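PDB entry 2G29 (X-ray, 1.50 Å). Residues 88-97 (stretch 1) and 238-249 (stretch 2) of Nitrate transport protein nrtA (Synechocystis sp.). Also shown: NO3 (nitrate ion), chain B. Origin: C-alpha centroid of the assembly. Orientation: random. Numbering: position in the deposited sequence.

Stretch 1, residues 88-97: GIDGAHILTP
Stretch 2, residues 238-249: PEKAFGMRADWV

The two stretches run antiparallel, at least 143 residues apart in sequence where they touch, and bury 695 Å² between them. Stretch 2 is extended from K240 to R245, then enters a helix; stretch 1 turns a corner at H93 (phi/psi -76/125). Register pairs G91 with M244 (CA-CA 3.8 Å), A92 with G243 (5.5 Å), H93 with F242 (5.1 Å), I94 with A241 (5.3 Å) and L95 with K240 (4.7 Å). Reciprocal hydrogen bonds close the wide pairs: A92 N to G243 O 2.8 Å, G243 N to A92 O 3.0 Å, I94 N to A241 O 3.0 Å, A241 N to I94 O 2.7 Å. R245 N to D90 O, 2.8 Å and nearly straight at 173°, extends the ladder.

Glycine permits the tightest pair: a CB on G91 would clash with G243 O and M244 CG. On the A92 face, I94 (chi1 t) sets CG2 4.1 Å from A241 CB. D90 (chi1 m) lays CB over the five-membered ring of W248 (chi1 t), 4.2 Å from its centroid. T96 (chi1 m) donates both N (3.2 Å) and OG1 (2.7 Å) to E239 O. K240 (m, m, t, m) packs CE 3.5 Å from L95 CD2, while its NZ bridges E239 OE2 and nitrate O1, each at 2.8 Å.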

ATOM      1  N   GLY A  88     -16.368  13.990   6.478  1.00 12.45           N
ATOM      2  CA  GLY A  88     -15.402  12.973   6.072  1.00 12.04           C
ATOM      3  C   GLY A  88     -13.966  13.384   6.318  1.00 12.94           C
ATOM      4  O   GLY A  88     -13.649  14.008   7.339  1.00 13.76           O
ATOM      5  N   ILE A  89     -13.080  13.047   5.383  1.00 11.01           N
ATOM      6  CA  ILE A  89     -11.652  13.346   5.571  1.00 10.62           C
ATOM      7  C   ILE A  89     -11.082  14.105   4.369  1.00 11.17           C
ATOM      8  O   ILE A  89     -11.670  14.094   3.269  1.00 12.54           O
ATOM      9  CB  ILE A  89     -10.800  12.018   5.847  1.00 11.95           C
ATOM     10  CG1 ILE A  89     -10.952  11.047   4.646  1.00 11.46           C
ATOM     11  CG2 ILE A  89     -11.247  11.361   7.154  1.00 12.55           C
ATOM     12  CD1 ILE A  89     -10.237   9.742   4.883  1.00 12.47           C
ATOM     13  N   ASP A  90      -9.945  14.762   4.583  1.00 12.17           N
ATOM     14  CA  ASP A  90      -9.246  15.542   3.564  1.00 10.76           C
ATOM     15  C   ASP A  90      -8.193  14.754   2.794  1.00 11.20           C
ATOM     16  O   ASP A  90      -7.842  15.119   1.660  1.00 12.05           O
ATOM     17  CB  ASP A  90      -8.529  16.736   4.226  1.00 12.23           C
ATOM     18  CG  ASP A  90      -9.478  17.633   5.034  1.00 13.06           C
ATOM     19  OD1 ASP A  90     -10.390  18.231   4.437  1.00 14.27           O
ATOM     20  OD2 ASP A  90      -9.304  17.719   6.269  1.00 14.04           O
ATOM     21  N   GLY A  91      -7.660  13.712   3.432  1.00 10.35           N
ATOM     22  CA  GLY A  91      -6.640  12.912   2.790  1.00 11.00           C
ATOM     23  C   GLY A  91      -6.472  11.628   3.568  1.00  9.56           C
ATOM     24  O   GLY A  91      -7.140  11.406   4.584  1.00 11.06           O
ATOM     25  N   ALA A  92      -5.548  10.784   3.126  1.00 11.27           N
ATOM     26  CA  ALA A  92      -5.376   9.490   3.780  1.00 10.56           C
ATOM     27  C   ALA A  92      -4.110   8.766   3.397  1.00 10.98           C
ATOM     28  O   ALA A  92      -3.525   9.039   2.349  1.00 11.66           O
ATOM     29  CB  ALA A  92      -6.545   8.569   3.358  1.00 11.22           C
ATOM     30  N   HIS A  93      -3.731   7.834   4.280  1.00 11.13           N
ATOM     31  CA  HIS A  93      -2.709   6.823   4.018  1.00 10.91           C
ATOM     32  C   HIS A  93      -3.636   5.952   3.138  1.00 11.17           C
ATOM     33  O   HIS A  93      -4.714   5.556   3.557  1.00 11.98           O
ATOM     34  CB  HIS A  93      -2.287   6.200   5.368  1.00 10.68           C
ATOM     35  CG  HIS A  93      -2.181   4.697   5.397  1.00  9.41           C
ATOM     36  ND1 HIS A  93      -1.054   3.989   5.031  1.00 12.88           N
ATOM     37  CD2 HIS A  93      -3.048   3.791   5.910  1.00  7.85           C
ATOM     38  CE1 HIS A  93      -1.226   2.703   5.337  1.00  6.89           C
ATOM     39  NE2 HIS A  93      -2.418   2.566   5.875  1.00 11.94           N
ATOM     40  N   ILE A  94      -3.207   5.651   1.914  1.00  9.80           N
ATOM     41  CA  ILE A  94      -4.088   4.988   0.965  1.00 10.45           C
ATOM     42  C   ILE A  94      -3.384   4.098  -0.052  1.00 10.16           C
ATOM     43  O   ILE A  94      -2.224   4.295  -0.377  1.00 10.62           O
ATOM     44  CB  ILE A  94      -4.918   6.100   0.248  1.00 11.70           C
ATOM     45  CG1 ILE A  94      -6.103   5.492  -0.506  1.00 10.39           C
ATOM     46  CG2 ILE A  94      -4.020   6.920  -0.672  1.00 11.73           C
ATOM     47  CD1 ILE A  94      -7.252   6.550  -0.748  1.00 14.02           C
ATOM     48  N   LEU A  95      -4.095   3.094  -0.550  1.00  9.22           N
ATOM     49  CA  LEU A  95      -3.509   2.227  -1.582  1.00 10.25           C
ATOM     50  C   LEU A  95      -3.239   3.131  -2.808  1.00  9.67           C
ATOM     51  O   LEU A  95      -4.110   3.928  -3.206  1.00  9.97           O
ATOM     52  CB  LEU A  95      -4.523   1.144  -1.964  1.00  9.84           C
ATOM     53  CG  LEU A  95      -5.067   0.299  -0.806  1.00  9.25           C
ATOM     54  CD1 LEU A  95      -6.001  -0.804  -1.332  1.00 10.42           C
ATOM     55  CD2 LEU A  95      -3.919  -0.363  -0.045  1.00  9.83           C
ATOM     56  N   THR A  96      -2.081   3.002  -3.452  1.00  9.53           N
ATOM     57  CA  THR A  96      -1.768   3.874  -4.596  1.00  9.62           C
ATOM     58  C   THR A  96      -2.844   3.959  -5.711  1.00  9.60           C
ATOM     59  O   THR A  96      -3.102   5.036  -6.206  1.00 10.15           O
ATOM     60  CB  THR A  96      -0.368   3.530  -5.217  1.00 10.22           C
ATOM     61  OG1 THR A  96       0.641   3.957  -4.300  1.00 11.42           O
ATOM     62  CG2 THR A  96      -0.138   4.212  -6.570  1.00 11.15           C
ATOM     63  N   PRO A  97      -3.487   2.841  -6.096  1.00  9.71           N
ATOM     64  CA  PRO A  97      -4.495   2.993  -7.161  1.00  9.60           C
ATOM     65  C   PRO A  97      -5.699   3.795  -6.756  1.00  9.12           C
ATOM     66  O   PRO A  97      -6.324   4.401  -7.612  1.00 10.11           O
ATOM     67  CB  PRO A  97      -4.907   1.554  -7.531  1.00 11.07           C
ATOM     68  CG  PRO A  97      -4.265   0.686  -6.506  1.00 18.56           C
ATOM     69  CD  PRO A  97      -3.184   1.428  -5.811  1.00 11.22           C
ATOM     70  N   PRO A 238       6.238  -0.109  -5.114  1.00  9.66           N
ATOM     71  CA  PRO A 238       5.467   1.017  -4.560  1.00  9.71           C
ATOM     72  C   PRO A 238       4.245   0.403  -3.857  1.00 10.31           C
ATOM     73  O   PRO A 238       3.680  -0.602  -4.331  1.00 10.10           O
ATOM     74  CB  PRO A 238       5.049   1.806  -5.804  1.00 10.99           C
ATOM     75  CG  PRO A 238       4.997   0.712  -6.887  1.00  9.56           C
ATOM     76  CD  PRO A 238       6.243  -0.099  -6.585  1.00 11.63           C
ATOM     77  N   GLU A 239       3.804   1.019  -2.761  1.00 10.33           N
ATOM     78  CA  GLU A 239       2.643   0.481  -2.040  1.00  9.68           C
ATOM     79  C   GLU A 239       1.677   1.580  -1.628  1.00  9.58           C
ATOM     80  O   GLU A 239       0.829   1.998  -2.433  1.00  9.51           O
ATOM     81  CB  GLU A 239       3.133  -0.342  -0.833  1.00 11.43           C
ATOM     82  CG  GLU A 239       2.041  -0.962   0.034  1.00  9.84           C
ATOM     83  CD  GLU A 239       1.020  -1.788  -0.723  1.00 10.54           C
ATOM     84  OE1 GLU A 239       1.393  -2.559  -1.648  1.00 10.17           O
ATOM     85  OE2 GLU A 239      -0.167  -1.696  -0.327  1.00 11.12           O
ATOM     86  N   LYS A 240       1.781   2.096  -0.412  1.00  8.97           N
ATOM     87  CA  LYS A 240       0.858   3.162   0.010  1.00  9.96           C
ATOM     88  C   LYS A 240       1.282   4.524  -0.463  1.00 10.90           C
ATOM     89  O   LYS A 240       2.465   4.787  -0.721  1.00 10.01           O
ATOM     90  CB  LYS A 240       0.719   3.193   1.542  1.00  9.19           C
ATOM     91  CG  LYS A 240       0.329   1.857   2.148  1.00  9.97           C
ATOM     92  CD  LYS A 240      -1.089   1.430   1.701  1.00  9.74           C
ATOM     93  CE  LYS A 240      -1.594   0.222   2.491  1.00  9.23           C
ATOM     94  NZ  LYS A 240      -0.698  -1.021   2.375  1.00 11.08           N
ATOM     95  N   ALA A 241       0.284   5.393  -0.586  1.00 10.56           N
ATOM     96  CA  ALA A 241       0.500   6.769  -0.980  1.00 10.97           C
ATOM     97  C   ALA A 241      -0.074   7.690   0.085  1.00 10.98           C
ATOM     98  O   ALA A 241      -0.926   7.300   0.894  1.00 10.71           O
ATOM     99  CB  ALA A 241      -0.232   7.058  -2.311  1.00 11.31           C
ATOM    100  N   PHE A 242       0.441   8.913   0.108  1.00 11.24           N
ATOM    101  CA  PHE A 242      -0.149   9.940   0.954  1.00 11.25           C
ATOM    102  C   PHE A 242      -1.002  10.709  -0.076  1.00 10.68           C
ATOM    103  O   PHE A 242      -0.513  11.473  -0.930  1.00 11.55           O
ATOM    104  CB  PHE A 242       0.933  10.844   1.581  1.00 10.88           C
ATOM    105  CG  PHE A 242       0.386  12.051   2.328  1.00 12.34           C
ATOM    106  CD1 PHE A 242      -0.847  12.029   2.945  1.00 13.64           C
ATOM    107  CD2 PHE A 242       1.155  13.200   2.433  1.00 13.96           C
ATOM    108  CE1 PHE A 242      -1.329  13.125   3.661  1.00 15.64           C
ATOM    109  CE2 PHE A 242       0.678  14.307   3.148  1.00 16.24           C
ATOM    110  CZ  PHE A 242      -0.554  14.259   3.750  1.00 14.34           C
ATOM    111  N   GLY A 243      -2.304  10.447  -0.022  1.00  9.10           N
ATOM    112  CA  GLY A 243      -3.200  11.102  -0.962  1.00 10.00           C
ATOM    113  C   GLY A 243      -4.090  12.146  -0.312  1.00  9.67           C
ATOM    114  O   GLY A 243      -4.476  11.991   0.846  1.00 11.75           O
ATOM    115  N   MET A 244      -4.427  13.187  -1.053  1.00 11.12           N
ATOM    116  CA  MET A 244      -5.317  14.208  -0.530  1.00 11.87           C
ATOM    117  C   MET A 244      -6.311  14.675  -1.579  1.00 12.15           C
ATOM    118  O   MET A 244      -6.058  14.573  -2.784  1.00 13.30           O
ATOM    119  CB  MET A 244      -4.503  15.427  -0.032  1.00 13.84           C
ATOM    120  CG  MET A 244      -3.575  15.153   1.173  1.00 15.56           C
ATOM    121  SD  MET A 244      -3.225  16.654   2.146  1.00 19.81           S
ATOM    122  CE  MET A 244      -4.895  16.929   2.865  1.00 16.23           C
ATOM    123  N   ARG A 245      -7.459  15.158  -1.138  1.00 11.97           N
ATOM    124  CA  ARG A 245      -8.434  15.753  -2.057  1.00 11.69           C
ATOM    125  C   ARG A 245      -7.746  16.946  -2.730  1.00 12.13           C
ATOM    126  O   ARG A 245      -7.054  17.746  -2.055  1.00 12.04           O
ATOM    127  CB  ARG A 245      -9.664  16.248  -1.301  1.00 12.58           C
ATOM    128  CG  ARG A 245     -10.635  15.107  -0.957  1.00 12.16           C
ATOM    129  CD  ARG A 245     -11.894  15.562  -0.253  1.00 13.63           C
ATOM    130  NE  ARG A 245     -12.614  16.608  -0.985  1.00 13.59           N
ATOM    131  CZ  ARG A 245     -13.878  16.521  -1.359  1.00 12.93           C
ATOM    132  NH1 ARG A 245     -14.591  15.421  -1.109  1.00 13.07           N
ATOM    133  NH2 ARG A 245     -14.448  17.565  -1.944  1.00 14.48           N
ATOM    134  N   ALA A 246      -7.917  17.066  -4.042  1.00 11.87           N
ATOM    135  CA  ALA A 246      -7.309  18.161  -4.756  1.00 11.16           C
ATOM    136  C   ALA A 246      -7.892  19.501  -4.382  1.00 12.94           C
ATOM    137  O   ALA A 246      -7.175  20.494  -4.421  1.00 13.92           O
ATOM    138  CB  ALA A 246      -7.411  17.913  -6.291  1.00 12.16           C
ATOM    139  N   ASP A 247      -9.173  19.544  -4.032  1.00 14.07           N
ATOM    140  CA  ASP A 247      -9.762  20.834  -3.664  1.00 14.68           C
ATOM    141  C   ASP A 247      -9.105  21.388  -2.390  1.00 14.64           C
ATOM    142  O   ASP A 247      -8.807  22.599  -2.299  1.00 15.31           O
ATOM    143  CB  ASP A 247     -11.302  20.735  -3.514  1.00 16.36           C
ATOM    144  CG  ASP A 247     -11.747  20.142  -2.173  1.00 21.36           C
ATOM    145  OD1 ASP A 247     -11.249  19.081  -1.784  1.00 16.79           O
ATOM    146  OD2 ASP A 247     -12.584  20.766  -1.465  1.00 29.06           O
ATOM    147  N   TRP A 248      -8.805  20.524  -1.432  1.00 14.22           N
ATOM    148  CA  TRP A 248      -8.182  20.993  -0.206  1.00 13.74           C
ATOM    149  C   TRP A 248      -6.733  21.457  -0.492  1.00 13.93           C
ATOM    150  O   TRP A 248      -6.294  22.490  -0.005  1.00 15.26           O
ATOM    151  CB  TRP A 248      -8.203  19.880   0.858  1.00 13.78           C
ATOM    152  CG  TRP A 248      -7.761  20.323   2.208  1.00 14.28           C
ATOM    153  CD1 TRP A 248      -8.562  20.673   3.254  1.00 16.04           C
ATOM    154  CD2 TRP A 248      -6.408  20.413   2.692  1.00 14.60           C
ATOM    155  NE1 TRP A 248      -7.805  20.965   4.356  1.00 15.89           N
ATOM    156  CE2 TRP A 248      -6.480  20.812   4.052  1.00 14.92           C
ATOM    157  CE3 TRP A 248      -5.150  20.195   2.118  1.00 16.05           C
ATOM    158  CZ2 TRP A 248      -5.343  20.992   4.846  1.00 14.26           C
ATOM    159  CZ3 TRP A 248      -4.009  20.379   2.901  1.00 15.63           C
ATOM    160  CH2 TRP A 248      -4.115  20.768   4.264  1.00 14.07           C
ATOM    161  N   VAL A 249      -5.979  20.710  -1.294  1.00 13.41           N
ATOM    162  CA  VAL A 249      -4.621  21.103  -1.626  1.00 13.43           C
ATOM    163  C   VAL A 249      -4.568  22.401  -2.431  1.00 14.87           C
ATOM    164  O   VAL A 249      -3.691  23.261  -2.188  1.00 14.31           O
ATOM    165  CB  VAL A 249      -3.879  19.962  -2.401  1.00 13.81           C
ATOM    166  CG1 VAL A 249      -2.503  20.451  -2.891  1.00 13.82           C
ATOM    167  CG2 VAL A 249      -3.728  18.760  -1.467  1.00 12.98           C
TER
HETATM  168  N   NO3 B 700      -3.314  -3.433   3.550  1.00 13.58           N
HETATM  169  O1  NO3 B 700      -1.972  -3.189   3.614  1.00 11.55           O
HETATM  170  O2  NO3 B 700      -4.034  -4.515   3.932  1.00 13.12           O
HETATM  171  O3  NO3 B 700      -4.155  -2.344   2.907  1.00 12.31           O